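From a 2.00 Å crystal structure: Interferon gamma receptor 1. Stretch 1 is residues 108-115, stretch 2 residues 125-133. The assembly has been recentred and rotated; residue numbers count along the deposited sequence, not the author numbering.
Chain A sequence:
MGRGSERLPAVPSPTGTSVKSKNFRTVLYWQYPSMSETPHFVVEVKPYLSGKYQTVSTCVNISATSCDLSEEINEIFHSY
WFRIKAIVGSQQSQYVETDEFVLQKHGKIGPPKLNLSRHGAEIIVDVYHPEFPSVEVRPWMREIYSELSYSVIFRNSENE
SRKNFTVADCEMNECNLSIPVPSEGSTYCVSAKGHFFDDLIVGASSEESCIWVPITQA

Stretch 1, residues 108-115: KIGPPKLN
Stretch 2 125-133: VDVYHPEFP

Residues 113-115 and 125-128 pair as antiparallel strands, their axes inclined at 166° and 4.7 Å apart at closest approach. Lys113 faces Tyr128 and Asn115 faces Asp126 as hydrogen-bonded pairs: Lys113 N donates to Tyr128 O (2.8 Å), Tyr128 N to Lys113 O (3.1 Å), Asn115 N to Asp126 O (2.8 Å) and Asp126 N to Asn115 O (3.0 Å). Between them, Leu114 and Val127 form a non-hydrogen-bonded pair, with CA atoms 4.5 Å apart. Backbone angles are extended, from -81/130 at Lys113 to -169/174 at Tyr128.

Leu114 and Val127 share one face of the sheet. Leu114 (chi1 t, chi2 t) sets its CG 4.1 Å from Val125 CG1, and Val127 (chi1 p) places CG2 3.6 Å from Pro112 CB, so the branched Leu114 meets Val125, and the Pro112 ring packs on Val127, through carbon atoms. On the face of Lys113 and Tyr128, the far end of the Tyr128 ring (chi1 81°) comes nearer the other strand, bringing Tyr128 CE1 to 3.9 Å from Lys113 CB; the lysine (t, p, t, t) then leads its amine away.

Before the strand, Pro112 (-79/161, C-gamma endo) forms a bump against the buried His129 ring (chi1 -90°, chi2 89°). Pro112 CA lies over one ring face, 3.7 Å from the His129 centroid, while at the ring edge His129 NE2 donates a nearly linear bond to Gly110 O (2.6 Å). The imidazole thus offers a pi face to a C-H group and an N-H donor at its edge. Ile109 (m, m) fills the next hollow, with CG2 3.7 Å from His129 NE2 and 4.1 Å from Phe132 CZ at the phenylalanine ring edge.

A type I turn runs from His129 to Phe132, closed by Phe132 N to His129 O (3.0 Å); the CA-to-CB bond of Phe132 points sideways, but with chi1 at -72° the end of its ring comes nearer the other stretch. Altogether 556 Å² is buried between the stretches.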

ATOM      1  N   LYS A 108      -0.180  -3.846  -2.491  1.00 23.09           N
ATOM      2  CA  LYS A 108      -1.623  -3.661  -2.410  1.00 21.46           C
ATOM      3  C   LYS A 108      -1.930  -2.235  -2.016  1.00 22.27           C
ATOM      4  O   LYS A 108      -1.171  -1.615  -1.273  1.00 23.99           O
ATOM      5  CB  LYS A 108      -2.254  -4.617  -1.392  1.00 25.09           C
ATOM      6  CG  LYS A 108      -2.343  -6.073  -1.832  1.00 30.05           C
ATOM      7  CD  LYS A 108      -3.337  -6.843  -0.964  1.00 32.03           C
ATOM      8  CE  LYS A 108      -2.921  -8.302  -0.807  1.00 38.88           C
ATOM      9  NZ  LYS A 108      -3.874  -9.072   0.058  1.00 42.41           N
ATOM     10  N   ILE A 109      -3.049  -1.718  -2.502  1.00 16.78           N
ATOM     11  CA  ILE A 109      -3.552  -0.434  -2.042  1.00 21.01           C
ATOM     12  C   ILE A 109      -4.873  -0.651  -1.299  1.00 20.75           C
ATOM     13  O   ILE A 109      -5.877  -1.071  -1.890  1.00 19.01           O
ATOM     14  CB  ILE A 109      -3.727   0.552  -3.210  1.00 21.10           C
ATOM     15  CG1 ILE A 109      -2.373   0.835  -3.871  1.00 17.85           C
ATOM     16  CG2 ILE A 109      -4.367   1.856  -2.734  1.00 20.11           C
ATOM     17  CD1 ILE A 109      -1.388   1.531  -2.966  1.00 18.06           C
ATOM     18  N   GLY A 110      -4.853  -0.398   0.005  1.00 19.57           N
ATOM     19  CA  GLY A 110      -6.028  -0.574   0.842  1.00 19.15           C
ATOM     20  C   GLY A 110      -7.121   0.458   0.607  1.00 20.54           C
ATOM     21  O   GLY A 110      -6.944   1.419  -0.140  1.00 18.67           O
ATOM     22  N   PRO A 111      -8.275   0.276   1.261  1.00 20.26           N
ATOM     23  CA  PRO A 111      -9.355   1.233   1.024  1.00 19.44           C
ATOM     24  C   PRO A 111      -8.950   2.643   1.453  1.00 19.85           C
ATOM     25  O   PRO A 111      -8.195   2.816   2.415  1.00 21.32           O
ATOM     26  CB  PRO A 111     -10.500   0.702   1.889  1.00 23.83           C
ATOM     27  CG  PRO A 111      -9.866  -0.211   2.890  1.00 24.75           C
ATOM     28  CD  PRO A 111      -8.642  -0.777   2.223  1.00 20.27           C
ATOM     29  N   PRO A 112      -9.428   3.656   0.723  1.00 21.76           N
ATOM     30  CA  PRO A 112      -9.151   5.033   1.127  1.00 21.04           C
ATOM     31  C   PRO A 112     -10.070   5.459   2.270  1.00 23.81           C
ATOM     32  O   PRO A 112     -11.113   4.848   2.488  1.00 23.19           O
ATOM     33  CB  PRO A 112      -9.503   5.832  -0.123  1.00 19.68           C
ATOM     34  CG  PRO A 112     -10.542   5.018  -0.800  1.00 22.97           C
ATOM     35  CD  PRO A 112     -10.163   3.588  -0.554  1.00 21.42           C
ATOM     36  N   LYS A 113      -9.679   6.507   2.979  1.00 22.60           N
ATOM     37  CA  LYS A 113     -10.536   7.124   3.974  1.00 25.38           C
ATOM     38  C   LYS A 113     -11.491   8.045   3.230  1.00 27.64           C
ATOM     39  O   LYS A 113     -11.070   8.841   2.392  1.00 26.79           O
ATOM     40  CB  LYS A 113      -9.685   7.908   4.970  1.00 26.47           C
ATOM     41  CG  LYS A 113     -10.456   8.519   6.122  1.00 33.37           C
ATOM     42  CD  LYS A 113     -11.148   7.453   6.955  1.00 37.62           C
ATOM     43  CE  LYS A 113     -11.928   8.079   8.119  1.00 44.58           C
ATOM     44  NZ  LYS A 113     -12.654   7.052   8.939  1.00 51.67           N
ATOM     45  N   LEU A 114     -12.783   7.933   3.512  1.00 25.66           N
ATOM     46  CA  LEU A 114     -13.768   8.697   2.756  1.00 26.68           C
ATOM     47  C   LEU A 114     -14.731   9.421   3.681  1.00 30.43           C
ATOM     48  O   LEU A 114     -15.414   8.787   4.482  1.00 28.73           O
ATOM     49  CB  LEU A 114     -14.549   7.764   1.830  1.00 27.05           C
ATOM     50  CG  LEU A 114     -15.471   8.408   0.786  1.00 29.27           C
ATOM     51  CD1 LEU A 114     -15.704   7.469  -0.391  1.00 29.51           C
ATOM     52  CD2 LEU A 114     -16.796   8.865   1.380  1.00 30.13           C
ATOM     53  N   ASN A 115     -14.792  10.744   3.573  1.00 35.47           N
ATOM     54  CA  ASN A 115     -15.781  11.509   4.335  1.00 36.11           C
ATOM     55  C   ASN A 115     -16.895  12.051   3.447  1.00 35.62           C
ATOM     56  O   ASN A 115     -16.640  12.569   2.358  1.00 32.95           O
ATOM     57  CB  ASN A 115     -15.133  12.660   5.115  1.00 36.01           C
ATOM     58  CG  ASN A 115     -16.107  13.321   6.083  1.00 46.34           C
ATOM     59  OD1 ASN A 115     -16.326  14.539   6.046  1.00 46.10           O
ATOM     60  ND2 ASN A 115     -16.721  12.508   6.942  1.00 45.86           N
ATOM     61  N   VAL A 125     -17.693  14.776  -1.464  1.00 30.25           N
ATOM     62  CA  VAL A 125     -16.855  13.622  -1.158  1.00 27.84           C
ATOM     63  C   VAL A 125     -15.408  14.016  -0.925  1.00 26.60           C
ATOM     64  O   VAL A 125     -14.769  14.586  -1.803  1.00 27.51           O
ATOM     65  CB  VAL A 125     -16.889  12.605  -2.292  1.00 25.37           C
ATOM     66  CG1 VAL A 125     -15.985  11.420  -1.969  1.00 22.92           C
ATOM     67  CG2 VAL A 125     -18.309  12.164  -2.539  1.00 25.01           C
ATOM     68  N   ASP A 126     -14.895  13.731   0.268  1.00 23.86           N
ATOM     69  CA  ASP A 126     -13.483  13.917   0.530  1.00 22.50           C
ATOM     70  C   ASP A 126     -12.860  12.538   0.629  1.00 25.70           C
ATOM     71  O   ASP A 126     -13.340  11.677   1.365  1.00 23.83           O
ATOM     72  CB  ASP A 126     -13.248  14.707   1.816  1.00 22.39           C
ATOM     73  CG  ASP A 126     -13.628  16.180   1.679  1.00 30.90           C
ATOM     74  OD1 ASP A 126     -12.899  16.937   0.986  1.00 29.70           O
ATOM     75  OD2 ASP A 126     -14.663  16.580   2.265  1.00 29.91           O
ATOM     76  N   VAL A 127     -11.791  12.322  -0.125  1.00 25.61           N
ATOM     77  CA  VAL A 127     -11.170  11.013  -0.148  1.00 27.49           C
ATOM     78  C   VAL A 127      -9.654  11.149  -0.158  1.00 26.57           C
ATOM     79  O   VAL A 127      -9.113  12.013  -0.844  1.00 27.28           O
ATOM     80  CB  VAL A 127     -11.657  10.212  -1.360  1.00 28.33           C
ATOM     81  CG1 VAL A 127     -11.339  10.969  -2.651  1.00 26.54           C
ATOM     82  CG2 VAL A 127     -11.050   8.807  -1.368  1.00 27.85           C
ATOM     83  N   TYR A 128      -8.981  10.313   0.629  1.00 26.59           N
ATOM     84  CA  TYR A 128      -7.521  10.259   0.639  1.00 25.03           C
ATOM     85  C   TYR A 128      -7.022   9.034   1.412  1.00 26.16           C
ATOM     86  O   TYR A 128      -7.814   8.298   2.006  1.00 23.34           O
ATOM     87  CB  TYR A 128      -6.941  11.542   1.233  1.00 27.72           C
ATOM     88  CG  TYR A 128      -6.922  11.583   2.746  1.00 28.22           C
ATOM     89  CD1 TYR A 128      -8.089  11.428   3.481  1.00 30.73           C
ATOM     90  CD2 TYR A 128      -5.734  11.801   3.436  1.00 32.18           C
ATOM     91  CE1 TYR A 128      -8.077  11.480   4.869  1.00 33.58           C
ATOM     92  CE2 TYR A 128      -5.708  11.854   4.820  1.00 33.87           C
ATOM     93  CZ  TYR A 128      -6.884  11.691   5.531  1.00 33.42           C
ATOM     94  OH  TYR A 128      -6.858  11.737   6.905  1.00 40.66           O
ATOM     95  N   HIS A 129      -5.707   8.818   1.381  1.00 23.52           N
ATOM     96  CA  HIS A 129      -5.059   7.720   2.095  1.00 20.86           C
ATOM     97  C   HIS A 129      -4.080   8.265   3.118  1.00 23.47           C
ATOM     98  O   HIS A 129      -2.935   8.573   2.762  1.00 23.05           O
ATOM     99  CB  HIS A 129      -4.248   6.879   1.114  1.00 21.31           C
ATOM    100  CG  HIS A 129      -5.010   5.752   0.498  1.00 19.91           C
ATOM    101  ND1 HIS A 129      -5.739   5.893  -0.660  1.00 20.27           N
ATOM    102  CD2 HIS A 129      -5.148   4.459   0.877  1.00 20.35           C
ATOM    103  CE1 HIS A 129      -6.297   4.735  -0.969  1.00 20.50           C
ATOM    104  NE2 HIS A 129      -5.950   3.848  -0.054  1.00 19.13           N
ATOM    105  N   PRO A 130      -4.496   8.364   4.397  1.00 27.62           N
ATOM    106  CA  PRO A 130      -3.600   8.918   5.424  1.00 26.64           C
ATOM    107  C   PRO A 130      -2.292   8.133   5.533  1.00 24.95           C
ATOM    108  O   PRO A 130      -1.265   8.677   5.939  1.00 25.78           O
ATOM    109  CB  PRO A 130      -4.416   8.781   6.721  1.00 28.92           C
ATOM    110  CG  PRO A 130      -5.434   7.740   6.426  1.00 30.03           C
ATOM    111  CD  PRO A 130      -5.771   7.908   4.971  1.00 25.01           C
ATOM    112  N   GLU A 131      -2.296   6.862   5.183  1.00 24.23           N
ATOM    113  CA  GLU A 131      -1.119   6.024   5.249  1.00 27.01           C
ATOM    114  C   GLU A 131      -0.042   6.330   4.236  1.00 27.77           C
ATOM    115  O   GLU A 131       1.060   6.001   4.420  1.00 26.80           O
ATOM    116  CB  GLU A 131      -1.492   4.588   5.085  1.00 27.85           C
ATOM    117  CG  GLU A 131      -2.633   4.194   5.893  1.00 34.16           C
ATOM    118  CD  GLU A 131      -3.941   4.109   5.106  1.00 32.31           C
ATOM    119  OE1 GLU A 131      -4.677   3.190   5.461  1.00 36.19           O
ATOM    120  OE2 GLU A 131      -4.233   4.928   4.190  1.00 26.37           O
ATOM    121  N   PHE A 132      -0.395   6.966   3.155  1.00 23.29           N
ATOM    122  CA  PHE A 132       0.613   7.215   2.123  1.00 25.03           C
ATOM    123  C   PHE A 132       1.735   8.077   2.686  1.00 26.41           C
ATOM    124  O   PHE A 132       1.486   9.043   3.405  1.00 26.75           O
ATOM    125  CB  PHE A 132       0.011   7.865   0.873  1.00 24.44           C
ATOM    126  CG  PHE A 132      -0.844   6.936   0.049  1.00 21.57           C
ATOM    127  CD1 PHE A 132      -0.935   5.593   0.363  1.00 21.10           C
ATOM    128  CD2 PHE A 132      -1.560   7.419  -1.034  1.00 20.74           C
ATOM    129  CE1 PHE A 132      -1.725   4.742  -0.385  1.00 18.92           C
ATOM    130  CE2 PHE A 132      -2.355   6.583  -1.788  1.00 19.12           C
ATOM    131  CZ  PHE A 132      -2.440   5.240  -1.469  1.00 19.79           C
ATOM    132  N   PRO A 133       2.980   7.728   2.366  1.00 23.50           N
ATOM    133  CA  PRO A 133       4.094   8.496   2.932  1.00 26.94           C
ATOM    134  C   PRO A 133       4.196   9.898   2.327  1.00 28.42           C
ATOM    135  O   PRO A 133       3.807  10.114   1.177  1.00 28.25           O
ATOM    136  CB  PRO A 133       5.320   7.647   2.586  1.00 28.26           C
ATOM    137  CG  PRO A 133       4.897   6.848   1.369  1.00 28.75           C
ATOM    138  CD  PRO A 133       3.427   6.584   1.553  1.00 24.98           C
TER
HETATM  139  O   HOH W   1      -7.067   4.583   3.677  1.00 36.85           O
HETATM  140  O   HOH W   2      -6.113   1.573   3.491  1.00 36.85           O